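PDB 3OEP: urea carboxylase from Thermus thermophilus, which is of unknown function, a KipI-KipA homologue with cyclophilin-like domains that was once taken for an allophanate hydrolase and may bind ATP. Local coordinates for residues 432-437 / 464-469. Numbering follows the deposited sequence. Where two conformers were deposited one is given.
Sequences GGEGLS and GGYAKP
Two backbone hydrogen bonds bracket Glu434 and Tyr466 and define them as an antiparallel non-hydrogen-bonded pair. Ala467 N donates to Gly433 O over 2.9 Å from above the carbonyl plane, 54° out of it, whereas Gly435 N reaches Gly465 O at 2.8 Å in the plane and on a lone pair. Each acceptor also takes a CA-H...O contact, the shorter being Glu434 CA to Gly465 O at 3.2 Å. Both side chains of the pair leave the same face of this short ribbon and run alongside each other. In Glu434, CG stands anti to the backbone N (chi1 -173°) and the chain stays extended. Its CB lies 3.9 Å from Tyr466 CD1; CG touches that same carbon and Gly465 O; CD comes closest, 3.5 Å from Tyr466 CE1. At the tip Glu434 OE2 lies 3.6 Å from Tyr466 CE1, while OE1 forms a salt bridge with Arg137. The carboxylate and ring planes are 41° apart, neither parallel nor perpendicular, and CD sits obliquely to the ring. Replacing Tyr466 by an alanine would remove the ring beside the Glu434 chain and its contacts with Pro448 and Pro449, and would probably leave the carboxylate less well positioned for Arg137. Behind the pair, Lys468 NZ donates to Tyr466 O at 2.7 Å, on an in-plane lone pair, and to Gln446, which pins the backbone where it bends. At Gly465 a side chain would point into Gly435 O. The chain turns corners at Leu436 and Tyr466, and the bridge therefore sits at the junction where the chain passes from the two-stranded ribbon 437-439/463-465 into strand 467-472, part of the seven-stranded mixed sheet of a cyclophilin-like carboxyltransferase A/B domain.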
# COMPACT_ATOMS: atom_id res chain seq x y z
N GLY A 432 18.91 12.20 -6.27
CA GLY A 432 17.61 12.14 -5.61
C GLY A 432 17.35 13.37 -4.76
O GLY A 432 18.02 14.40 -4.91
N GLY A 433 16.36 13.26 -3.88
CA GLY A 433 16.01 14.37 -3.01
C GLY A 433 14.98 13.98 -1.98
O GLY A 433 14.48 12.86 -1.97
N GLU A 434 14.67 14.93 -1.10
CA GLU A 434 13.68 14.73 -0.06
C GLU A 434 13.01 16.05 0.27
O GLU A 434 13.65 17.10 0.26
CB GLU A 434 14.33 14.15 1.20
CG GLU A 434 13.34 13.75 2.28
CD GLU A 434 13.98 13.06 3.46
OE1 GLU A 434 15.21 13.20 3.65
OE2 GLU A 434 13.25 12.38 4.21
N GLY A 435 11.71 15.99 0.57
CA GLY A 435 10.93 17.16 0.96
C GLY A 435 9.76 16.72 1.83
O GLY A 435 9.76 15.60 2.33
N LEU A 436 8.77 17.60 2.02
CA LEU A 436 7.56 17.21 2.75
C LEU A 436 6.89 16.04 2.06
O LEU A 436 6.94 15.91 0.84
CB LEU A 436 6.56 18.37 2.86
CG LEU A 436 6.70 19.40 3.98
CD1 LEU A 436 5.62 20.46 3.82
CD2 LEU A 436 6.63 18.76 5.36
N SER A 437 6.26 15.18 2.85
CA SER A 437 5.59 14.00 2.31
C SER A 437 4.45 14.42 1.40
O SER A 437 3.70 15.36 1.70
CB SER A 437 5.06 13.09 3.42
OG SER A 437 6.13 12.47 4.10
N GLY A 464 5.03 9.76 0.90
CA GLY A 464 6.48 9.67 0.94
C GLY A 464 7.13 11.01 0.65
O GLY A 464 6.63 11.78 -0.17
N GLY A 465 8.25 11.28 1.33
CA GLY A 465 8.99 12.53 1.16
C GLY A 465 10.14 12.46 0.16
O GLY A 465 10.70 13.49 -0.24
N TYR A 466 10.52 11.26 -0.26
CA TYR A 466 11.61 11.12 -1.22
C TYR A 466 11.12 11.49 -2.61
O TYR A 466 9.95 11.31 -2.95
CB TYR A 466 12.22 9.72 -1.20
CG TYR A 466 12.92 9.38 0.09
CD1 TYR A 466 13.81 10.27 0.69
CD2 TYR A 466 12.70 8.16 0.72
CE1 TYR A 466 14.46 9.96 1.87
CE2 TYR A 466 13.34 7.84 1.91
CZ TYR A 466 14.22 8.74 2.48
OH TYR A 466 14.86 8.42 3.65
N ALA A 467 12.04 12.03 -3.40
CA ALA A 467 11.74 12.51 -4.74
C ALA A 467 11.37 11.38 -5.68
O ALA A 467 11.92 10.27 -5.61
CB ALA A 467 12.95 13.25 -5.31
N LYS A 468 10.40 11.67 -6.55
CA LYS A 468 10.03 10.78 -7.64
C LYS A 468 10.30 11.52 -8.96
O LYS A 468 9.42 12.22 -9.47
CB LYS A 468 8.56 10.36 -7.53
CG LYS A 468 8.28 9.34 -6.41
CD LYS A 468 8.05 10.01 -5.05
CE LYS A 468 7.90 8.98 -3.92
NZ LYS A 468 7.99 9.55 -2.52
N PRO A 469 11.53 11.39 -9.50
CA PRO A 469 11.82 12.12 -10.75
C PRO A 469 11.17 11.51 -11.99
O PRO A 469 11.03 12.18 -13.01
CB PRO A 469 13.35 12.04 -10.86
CG PRO A 469 13.73 10.85 -10.04
CD PRO A 469 12.75 10.82 -8.91